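Local coordinates for protein erythropoietin (Homo sapiens, PDB 1EER) that stimulates the proliferation and differentiation of red blood cells by binding and dimerising its receptor, EPOR, which activates the kinase JAK2, at residues R10-Y15 and K152-T157; E31-N36 and E89-H94; A68-A73 and S100-L105. The protein carries 5 engineered substitutions. One frame throughout, in Å; residues are numbered along the deposited sequence.

Contact 1 of 3, residues R10-Y15 and K152-T157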
loop_
_atom_site.group_PDB
_atom_site.type_symbol
_atom_site.label_atom_id
_atom_site.label_comp_id
_atom_site.label_asym_id
_atom_site.label_seq_id
_atom_site.Cartn_x
_atom_site.Cartn_y
_atom_site.Cartn_z
ATOM N N ARG A 10 4.789 -1.606 -5.712
ATOM C CA ARG A 10 3.812 -0.520 -5.771
ATOM C C ARG A 10 2.484 -0.961 -6.368
ATOM O O ARG A 10 1.421 -0.462 -5.982
ATOM C CB ARG A 10 4.358 0.649 -6.600
ATOM C CG ARG A 10 5.674 1.257 -6.116
ATOM C CD ARG A 10 6.129 0.710 -4.777
ATOM N NE ARG A 10 6.045 1.703 -3.713
ATOM C CZ ARG A 10 6.087 1.405 -2.417
ATOM N NH1 ARG A 10 6.213 0.141 -2.029
ATOM N NH2 ARG A 10 6.002 2.370 -1.511
ATOM N N VAL A 11 2.552 -1.881 -7.323
ATOM C CA VAL A 11 1.349 -2.379 -7.966
ATOM C C VAL A 11 0.525 -3.174 -6.967
ATOM O O VAL A 11 -0.673 -2.938 -6.815
ATOM C CB VAL A 11 1.689 -3.268 -9.189
ATOM C CG1 VAL A 11 0.398 -3.822 -9.825
ATOM C CG2 VAL A 11 2.480 -2.453 -10.207
ATOM N N LEU A 12 1.166 -4.107 -6.272
ATOM C CA LEU A 12 0.456 -4.916 -5.296
ATOM C C LEU A 12 0.051 -4.080 -4.089
ATOM O O LEU A 12 -1.030 -4.257 -3.529
ATOM C CB LEU A 12 1.329 -6.087 -4.853
ATOM C CG LEU A 12 0.838 -6.868 -3.633
ATOM C CD1 LEU A 12 -0.638 -7.233 -3.785
ATOM C CD2 LEU A 12 1.689 -8.111 -3.479
ATOM N N GLU A 13 0.924 -3.153 -3.705
ATOM C CA GLU A 13 0.680 -2.292 -2.557
ATOM C C GLU A 13 -0.600 -1.477 -2.638
ATOM O O GLU A 13 -1.206 -1.175 -1.609
ATOM C CB GLU A 13 1.857 -1.340 -2.351
ATOM C CG GLU A 13 1.670 -0.399 -1.176
ATOM C CD GLU A 13 2.989 0.040 -0.556
ATOM O OE1 GLU A 13 3.702 -0.810 0.031
ATOM O OE2 GLU A 13 3.308 1.244 -0.655
ATOM N N ARG A 14 -1.005 -1.103 -3.852
ATOM C CA ARG A 14 -2.222 -0.320 -4.022
ATOM C C ARG A 14 -3.387 -1.013 -3.332
ATOM O O ARG A 14 -4.177 -0.388 -2.624
ATOM C CB ARG A 14 -2.544 -0.138 -5.506
ATOM C CG ARG A 14 -3.738 0.773 -5.745
ATOM C CD ARG A 14 -4.406 0.498 -7.084
ATOM N NE ARG A 14 -5.804 0.911 -7.070
ATOM C CZ ARG A 14 -6.661 0.687 -8.060
ATOM N NH1 ARG A 14 -6.260 0.052 -9.150
ATOM N NH2 ARG A 14 -7.922 1.086 -7.950
ATOM N N TYR A 15 -3.482 -2.318 -3.536
ATOM C CA TYR A 15 -4.567 -3.092 -2.952
ATOM C C TYR A 15 -4.420 -3.275 -1.440
ATOM O O TYR A 15 -5.400 -3.204 -0.702
ATOM C CB TYR A 15 -4.659 -4.439 -3.673
ATOM C CG TYR A 15 -4.820 -4.263 -5.169
ATOM C CD1 TYR A 15 -6.033 -3.826 -5.712
ATOM C CD2 TYR A 15 -3.754 -4.492 -6.039
ATOM C CE1 TYR A 15 -6.179 -3.621 -7.084
ATOM C CE2 TYR A 15 -3.887 -4.292 -7.412
ATOM C CZ TYR A 15 -5.102 -3.856 -7.927
ATOM O OH TYR A 15 -5.242 -3.657 -9.281
ATOM N N LYS A 152 -0.010 -13.765 3.930
ATOM C CA LYS A 152 0.484 -14.834 3.081
ATOM C C LYS A 152 0.495 -14.473 1.598
ATOM O O LYS A 152 1.341 -14.964 0.852
ATOM C CB LYS A 152 -0.313 -16.120 3.320
ATOM C CG LYS A 152 -1.743 -16.084 2.851
ATOM C CD LYS A 152 -2.411 -17.414 3.119
ATOM C CE LYS A 152 -2.868 -17.510 4.568
ATOM N NZ LYS A 152 -2.765 -18.896 5.099
ATOM N N LEU A 153 -0.429 -13.623 1.162
ATOM C CA LEU A 153 -0.425 -13.229 -0.245
ATOM C C LEU A 153 0.877 -12.482 -0.522
ATOM O O LEU A 153 1.636 -12.839 -1.429
ATOM C CB LEU A 153 -1.615 -12.325 -0.573
ATOM C CG LEU A 153 -1.813 -12.150 -2.083
ATOM C CD1 LEU A 153 -3.290 -12.061 -2.392
ATOM C CD2 LEU A 153 -1.089 -10.908 -2.563
ATOM N N LYS A 154 1.139 -11.453 0.275
ATOM C CA LYS A 154 2.360 -10.677 0.115
ATOM C C LYS A 154 3.565 -11.593 0.249
ATOM O O LYS A 154 4.489 -11.527 -0.564
ATOM C CB LYS A 154 2.433 -9.553 1.160
ATOM C CG LYS A 154 3.681 -8.690 1.061
ATOM C CD LYS A 154 3.975 -8.247 -0.380
ATOM C CE LYS A 154 4.644 -6.867 -0.428
ATOM N NZ LYS A 154 5.520 -6.672 -1.620
ATOM N N LEU A 155 3.548 -12.455 1.267
ATOM C CA LEU A 155 4.651 -13.384 1.503
ATOM C C LEU A 155 4.900 -14.289 0.304
ATOM O O LEU A 155 6.038 -14.444 -0.144
ATOM C CB LEU A 155 4.380 -14.243 2.742
ATOM C CG LEU A 155 4.560 -13.551 4.101
ATOM C CD1 LEU A 155 4.235 -14.540 5.215
ATOM C CD2 LEU A 155 5.980 -13.013 4.250
ATOM N N TYR A 156 3.836 -14.893 -0.212
ATOM C CA TYR A 156 3.968 -15.766 -1.364
ATOM C C TYR A 156 4.525 -14.973 -2.562
ATOM O O TYR A 156 5.492 -15.392 -3.209
ATOM C CB TYR A 156 2.609 -16.371 -1.725
ATOM C CG TYR A 156 2.602 -16.967 -3.108
ATOM C CD1 TYR A 156 3.366 -18.096 -3.394
ATOM C CD2 TYR A 156 1.904 -16.362 -4.151
ATOM C CE1 TYR A 156 3.447 -18.607 -4.679
ATOM C CE2 TYR A 156 1.980 -16.869 -5.444
ATOM C CZ TYR A 156 2.758 -17.990 -5.697
ATOM O OH TYR A 156 2.874 -18.500 -6.966
ATOM N N THR A 157 3.914 -13.824 -2.847
ATOM C CA THR A 157 4.340 -12.988 -3.966
ATOM C C THR A 157 5.808 -12.561 -3.873
ATOM O O THR A 157 6.509 -12.518 -4.880
ATOM C CB THR A 157 3.474 -11.724 -4.071
ATOM O OG1 THR A 157 2.145 -12.079 -4.478
ATOM C CG2 THR A 157 4.061 -10.776 -5.087
#
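In the four-helix bundle of this cytokine, Leu12 on helix 9-25 meets Leu153, Lys154 and Thr157 on helix 138-161; of residues 10-15, it alone touches 152-157. These are the first and last helices of the bundle, and here their segments run antiparallel at 173°, with axes 11.7 Å apart. That spacing is wide, and it is bridged by side chains alone. Leu12 does most of it: with CG anti to the backbone N (chi1 168°), its isobutyl group is thrown across the gap. CD2 of Leu153 sits near both of its methyls and closest to Leu12 CD1, at 3.9 Å, the two side chains lying alongside and pointing opposite ways. CD2 of Leu12 has two further neighbours. It meets the aliphatic CD of Lys154 at 3.9 Å, and meets CG2 of Thr157 at the same 3.9 Å, there nearly tip to tip.

Lys154 belongs to this apolar patch only through its middle. Its chain kinks at chi2 and again at chi3, laying CD against the leucine while the rest carries the ammonium on past it. NZ of Lys154 ends 6.4 Å from OE1 of Glu13, where any pull is probably weak, because OE2 of Glu13 already pairs with NH2 of Arg10 at 3.0 Å, well out of the guanidinium plane. The cluster runs on into the bundle core, where Leu105 of helix 91-111 covers Leu12 and Leu67 of helix 56-82 covers Leu153.

Thr157 brings CG2 nearest to CD2 of Leu12, with OG1 beside it. The hydroxyl's bond goes to its own helix: OG1 of Thr157 donates to O of Leu153 at 3.2 Å, coming from above the carbonyl plane with a C=O...OG1 angle of 137°, while that oxygen also accepts Thr157 N at 2.9 Å.

Contact 2 of 3, residues E31-N36 and E89-H94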
loop_
_atom_site.group_PDB
_atom_site.type_symbol
_atom_site.label_atom_id
_atom_site.label_comp_id
_atom_site.label_asym_id
_atom_site.label_seq_id
_atom_site.Cartn_x
_atom_site.Cartn_y
_atom_site.Cartn_z
ATOM N N GLU A 31 -23.325 -1.419 15.365
ATOM C CA GLU A 31 -24.358 -2.426 15.155
ATOM C C GLU A 31 -24.927 -2.300 13.749
ATOM O O GLU A 31 -25.937 -2.921 13.425
ATOM C CB GLU A 31 -25.493 -2.236 16.169
ATOM C CG GLU A 31 -25.196 -2.763 17.569
ATOM C CD GLU A 31 -25.722 -4.171 17.790
ATOM O OE1 GLU A 31 -24.972 -5.133 17.517
ATOM O OE2 GLU A 31 -26.883 -4.318 18.236
ATOM N N HIS A 32 -24.272 -1.500 12.916
ATOM C CA HIS A 32 -24.740 -1.261 11.557
ATOM C C HIS A 32 -23.986 -2.070 10.512
ATOM O O HIS A 32 -24.076 -1.773 9.319
ATOM C CB HIS A 32 -24.604 0.229 11.220
ATOM C CG HIS A 32 -24.889 1.152 12.369
ATOM N ND1 HIS A 32 -23.910 1.909 12.978
ATOM C CD2 HIS A 32 -26.048 1.468 12.994
ATOM C CE1 HIS A 32 -24.452 2.650 13.928
ATOM N NE2 HIS A 32 -25.748 2.401 13.958
ATOM N N CYS A 33 -23.258 -3.097 10.945
ATOM C CA CYS A 33 -22.464 -3.896 10.011
ATOM C C CYS A 33 -22.653 -5.410 9.981
ATOM O O CYS A 33 -21.770 -6.115 9.489
ATOM C CB CYS A 33 -20.975 -3.635 10.240
ATOM S SG CYS A 33 -20.358 -1.982 9.796
ATOM N N SER A 34 -23.765 -5.928 10.492
ATOM C CA SER A 34 -23.960 -7.374 10.461
ATOM C C SER A 34 -24.174 -7.867 9.041
ATOM O O SER A 34 -24.778 -7.178 8.226
ATOM C CB SER A 34 -25.164 -7.784 11.303
ATOM O OG SER A 34 -25.391 -9.180 11.183
ATOM N N LEU A 35 -23.662 -9.059 8.755
ATOM C CA LEU A 35 -23.813 -9.683 7.446
ATOM C C LEU A 35 -25.094 -10.516 7.522
ATOM O O LEU A 35 -25.590 -11.034 6.515
ATOM C CB LEU A 35 -22.619 -10.597 7.140
ATOM C CG LEU A 35 -21.276 -9.960 6.755
ATOM C CD1 LEU A 35 -20.194 -11.027 6.771
ATOM C CD2 LEU A 35 -21.365 -9.330 5.375
ATOM N N ASN A 36 -25.622 -10.634 8.736
ATOM C CA ASN A 36 -26.844 -11.384 8.988
ATOM C C ASN A 36 -26.749 -12.835 8.530
ATOM O O ASN A 36 -27.694 -13.383 7.964
ATOM C CB ASN A 36 -28.023 -10.694 8.307
ATOM C CG ASN A 36 -28.470 -9.456 9.052
ATOM O OD1 ASN A 36 -28.447 -8.354 8.512
ATOM N ND2 ASN A 36 -28.878 -9.633 10.302
ATOM N N GLU A 89 -23.221 3.643 5.485
ATOM C CA GLU A 89 -23.013 4.260 4.185
ATOM C C GLU A 89 -21.603 4.028 3.622
ATOM O O GLU A 89 -21.418 3.990 2.401
ATOM C CB GLU A 89 -23.263 5.767 4.299
ATOM C CG GLU A 89 -22.994 6.553 3.023
ATOM C CD GLU A 89 -24.275 6.971 2.315
ATOM O OE1 GLU A 89 -25.246 6.181 2.323
ATOM O OE2 GLU A 89 -24.311 8.087 1.748
ATOM N N PRO A 90 -20.590 3.887 4.499
ATOM C CA PRO A 90 -19.220 3.669 4.018
ATOM C C PRO A 90 -18.971 2.328 3.343
ATOM O O PRO A 90 -18.161 2.231 2.422
ATOM C CB PRO A 90 -18.362 3.826 5.278
ATOM C CG PRO A 90 -19.274 4.404 6.329
ATOM C CD PRO A 90 -20.639 3.953 5.970
ATOM N N LEU A 91 -19.670 1.299 3.802
ATOM C CA LEU A 91 -19.507 -0.055 3.281
ATOM C C LEU A 91 -19.462 -0.232 1.766
ATOM O O LEU A 91 -18.599 -0.933 1.249
ATOM C CB LEU A 91 -20.607 -0.961 3.836
ATOM C CG LEU A 91 -20.432 -1.455 5.270
ATOM C CD1 LEU A 91 -21.590 -2.357 5.640
ATOM C CD2 LEU A 91 -19.118 -2.189 5.405
ATOM N N GLN A 92 -20.390 0.399 1.055
ATOM C CA GLN A 92 -20.467 0.244 -0.396
ATOM C C GLN A 92 -19.175 0.357 -1.198
ATOM O O GLN A 92 -18.791 -0.593 -1.882
ATOM C CB GLN A 92 -21.501 1.207 -0.984
ATOM C CG GLN A 92 -21.954 0.825 -2.398
ATOM C CD GLN A 92 -22.576 -0.563 -2.471
ATOM O OE1 GLN A 92 -22.012 -1.484 -3.067
ATOM N NE2 GLN A 92 -23.746 -0.715 -1.868
ATOM N N LEU A 93 -18.504 1.504 -1.125
ATOM C CA LEU A 93 -17.284 1.687 -1.908
ATOM C C LEU A 93 -16.167 0.730 -1.554
ATOM O O LEU A 93 -15.453 0.271 -2.441
ATOM C CB LEU A 93 -16.774 3.128 -1.812
ATOM C CG LEU A 93 -16.840 3.853 -0.471
ATOM C CD1 LEU A 93 -15.735 4.901 -0.430
ATOM C CD2 LEU A 93 -18.221 4.496 -0.286
ATOM N N HIS A 94 -16.020 0.421 -0.267
ATOM C CA HIS A 94 -14.969 -0.493 0.171
ATOM C C HIS A 94 -15.225 -1.874 -0.409
ATOM O O HIS A 94 -14.293 -2.580 -0.774
ATOM C CB HIS A 94 -14.911 -0.571 1.700
ATOM C CG HIS A 94 -14.537 0.723 2.355
ATOM N ND1 HIS A 94 -13.273 1.264 2.266
ATOM C CD2 HIS A 94 -15.265 1.589 3.100
ATOM C CE1 HIS A 94 -13.239 2.409 2.927
ATOM N NE2 HIS A 94 -14.435 2.629 3.442
#
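Leu91 of helix 91-111 sends its side chain toward Cys33 in the chain that leads into strand 34-41. Its CB points at the other segment but is still 6.1 Å from Cys33 SG. With CG beside the backbone N and anti to the carbonyl carbon (chi1 -78°), the branch point CG of Leu91 comes to 4.6 Å from SG of Cys33. From there CD1 continues the extended line, anti to CA (chi2 -179°), and makes the closest approach: CD1 of Leu91 is 4.4 Å from SG of Cys33 and 4.5 Å from the carbonyl O of His32. The other methyl, CD2 of Leu91, is 4.6 Å from SG of Cys33. CG and both methyls thus lie at nearly equal range from the sulfur, in a loose apolar contact.

That sulfur is half of a small disulfide loop, Cys29 to Cys33, which follows the first helix of the four-helix cytokine bundle, at the end of the fold where the long crossover to helix 56-82 begins. The contact sets this loop against helix 91-111. Phe138 and Phe142 of helix 138-161 and Leu81 of helix 56-82 also pack on Leu91, while Trp88 packs on Cys33, which is itself tied by its backbone to Phe138. Two residues on, Leu35 continues this pairing in strand 34-41 through backbone bonding to Asp136 of strand 133-137.

His32 contributes its carbonyl rather than its ring. Its CB starts toward the helix, but the imidazole swings away to lie nearly parallel to the ring of Trp88, and its ND1 is hydrogen-bonded to the backbone O of Cys29, leaving the carbonyl O of His32 as the atom that meets CD1 of Leu91.

Contact 3 of 3, residues A68-A73 and S100-L105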
loop_
_atom_site.group_PDB
_atom_site.type_symbol
_atom_site.label_atom_id
_atom_site.label_comp_id
_atom_site.label_asym_id
_atom_site.label_seq_id
_atom_site.Cartn_x
_atom_site.Cartn_y
_atom_site.Cartn_z
ATOM N N ALA A 68 -9.498 -17.362 -3.598
ATOM C CA ALA A 68 -10.736 -17.768 -4.253
ATOM C C ALA A 68 -11.896 -17.724 -3.261
ATOM O O ALA A 68 -12.962 -17.198 -3.563
ATOM C CB ALA A 68 -10.582 -19.169 -4.822
ATOM N N LEU A 69 -11.679 -18.276 -2.070
ATOM C CA LEU A 69 -12.701 -18.303 -1.029
ATOM C C LEU A 69 -13.035 -16.877 -0.626
ATOM O O LEU A 69 -14.201 -16.532 -0.411
ATOM C CB LEU A 69 -12.177 -19.110 0.169
ATOM C CG LEU A 69 -12.784 -19.071 1.576
ATOM C CD1 LEU A 69 -14.289 -19.032 1.525
ATOM C CD2 LEU A 69 -12.315 -20.304 2.333
ATOM N N LEU A 70 -11.991 -16.054 -0.538
ATOM C CA LEU A 70 -12.107 -14.643 -0.183
ATOM C C LEU A 70 -12.991 -13.909 -1.194
ATOM O O LEU A 70 -13.877 -13.138 -0.821
ATOM C CB LEU A 70 -10.713 -13.996 -0.151
ATOM C CG LEU A 70 -10.279 -13.189 1.086
ATOM C CD1 LEU A 70 -9.061 -12.344 0.742
ATOM C CD2 LEU A 70 -11.405 -12.292 1.581
ATOM N N SER A 71 -12.737 -14.144 -2.475
ATOM C CA SER A 71 -13.525 -13.510 -3.530
ATOM C C SER A 71 -15.003 -13.855 -3.356
ATOM O O SER A 71 -15.876 -12.993 -3.487
ATOM C CB SER A 71 -13.053 -13.985 -4.906
ATOM O OG SER A 71 -11.729 -13.564 -5.171
ATOM N N GLU A 72 -15.277 -15.121 -3.058
ATOM C CA GLU A 72 -16.649 -15.577 -2.873
ATOM C C GLU A 72 -17.257 -14.918 -1.646
ATOM O O GLU A 72 -18.445 -14.580 -1.639
ATOM C CB GLU A 72 -16.698 -17.098 -2.702
ATOM C CG GLU A 72 -16.099 -17.893 -3.848
ATOM C CD GLU A 72 -16.000 -19.378 -3.531
ATOM O OE1 GLU A 72 -16.937 -19.911 -2.904
ATOM O OE2 GLU A 72 -14.989 -20.012 -3.904
ATOM N N ALA A 73 -16.440 -14.739 -0.609
ATOM C CA ALA A 73 -16.913 -14.116 0.620
ATOM C C ALA A 73 -17.308 -12.669 0.350
ATOM O O ALA A 73 -18.370 -12.202 0.766
ATOM C CB ALA A 73 -15.835 -14.172 1.674
ATOM N N SER A 100 -13.425 -5.419 -6.959
ATOM C CA SER A 100 -12.590 -4.961 -8.057
ATOM C C SER A 100 -11.137 -5.361 -7.847
ATOM O O SER A 100 -10.485 -5.888 -8.756
ATOM C CB SER A 100 -12.697 -3.440 -8.175
ATOM O OG SER A 100 -11.702 -2.936 -9.044
ATOM N N GLY A 101 -10.632 -5.104 -6.642
ATOM C CA GLY A 101 -9.256 -5.441 -6.319
ATOM C C GLY A 101 -8.974 -6.934 -6.354
ATOM O O GLY A 101 -7.969 -7.361 -6.928
ATOM N N LEU A 102 -9.856 -7.727 -5.741
ATOM C CA LEU A 102 -9.691 -9.180 -5.707
ATOM C C LEU A 102 -9.675 -9.740 -7.118
ATOM O O LEU A 102 -8.952 -10.690 -7.415
ATOM C CB LEU A 102 -10.814 -9.833 -4.885
ATOM C CG LEU A 102 -10.585 -9.830 -3.365
ATOM C CD1 LEU A 102 -11.799 -10.382 -2.645
ATOM C CD2 LEU A 102 -9.360 -10.664 -3.032
ATOM N N ARG A 103 -10.460 -9.130 -7.997
ATOM C CA ARG A 103 -10.516 -9.591 -9.379
ATOM C C ARG A 103 -9.166 -9.365 -10.050
ATOM O O ARG A 103 -8.674 -10.225 -10.782
ATOM C CB ARG A 103 -11.620 -8.856 -10.150
ATOM C CG ARG A 103 -11.894 -9.440 -11.536
ATOM C CD ARG A 103 -12.809 -8.539 -12.378
ATOM N NE ARG A 103 -14.202 -8.600 -11.943
ATOM C CZ ARG A 103 -14.851 -7.591 -11.379
ATOM N NH1 ARG A 103 -14.235 -6.437 -11.179
ATOM N NH2 ARG A 103 -16.108 -7.743 -10.988
ATOM N N SER A 104 -8.565 -8.209 -9.794
ATOM C CA SER A 104 -7.273 -7.890 -10.383
ATOM C C SER A 104 -6.183 -8.794 -9.811
ATOM O O SER A 104 -5.357 -9.341 -10.549
ATOM C CB SER A 104 -6.936 -6.425 -10.126
ATOM O OG SER A 104 -7.901 -5.581 -10.732
ATOM N N LEU A 105 -6.195 -8.965 -8.493
ATOM C CA LEU A 105 -5.205 -9.802 -7.830
ATOM C C LEU A 105 -5.268 -11.235 -8.341
ATOM O O LEU A 105 -4.232 -11.872 -8.536
ATOM C CB LEU A 105 -5.418 -9.760 -6.312
ATOM C CG LEU A 105 -5.149 -8.378 -5.707
ATOM C CD1 LEU A 105 -5.685 -8.313 -4.285
ATOM C CD2 LEU A 105 -3.647 -8.099 -5.742
#
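Leu102 has more surface buried here than any other residue; Ser71 and Leu70, consecutive on helix 56-82, supply the surface it lies against. Its CG is anti to the carbonyl carbon (chi1 -83°), and the two methyls part from there to meet different kinds of surface. CD1 of Leu102 presses on the backbone of the opposing helix, 3.7 Å from CA of Ser71 and 3.9 Å from O of Leu70. CD2 of Leu102 meets the side chain of Leu70 instead, at 4.1 Å from its CD1, and the two leucines cross at about a right angle.

Ser71 offers only CB and OG at the interface, where CB and CD1 of Leu102 lie against it. This short side chain is consistent with the close backbone approach, 6.2 Å between CA of Ser71 and CA of Leu102. OG of Ser71 lies 3.9 Å from CB of Leu102, an apolar neighbour, while its hydrogen-bonding partner is O of Leu67, one turn back on its own helix.

These segments join two neighbouring, antiparallel helices of the four-helix bundle. Phe148 of helix 138-161 covers Leu70 and Tyr145 covers Leu102; Arg103, whose CB points away from 68-73, pairs with acidic side chains of another protein chain.

With the serine's polar group occupied within its own helix, the contact between these two segments is one of van der Waals packing.

Overall arrangement
Contacts 1 and 3 both lie in the bundle core and each joins a pair of antiparallel helices, yet the spacing differs: a leucine bridges a wide gap in 10-15/152-157, whereas in 68-73/100-105 it rests on backbone as well as side chains. They also touch one another, Leu12 CD1 being 3.7 Å from Leu105 CD2, so one apolar interior runs through all four helices. Contact 2, about 25 Å from contact 1 and 18 Å from contact 3 between centres, lies at the bundle's end and mixes buried Cys33 and Leu91 with exposed His32. It shares helix 91-111 with contact 3 but sets it against a disulfide loop, with less buried surface and a sulfur as the main partner.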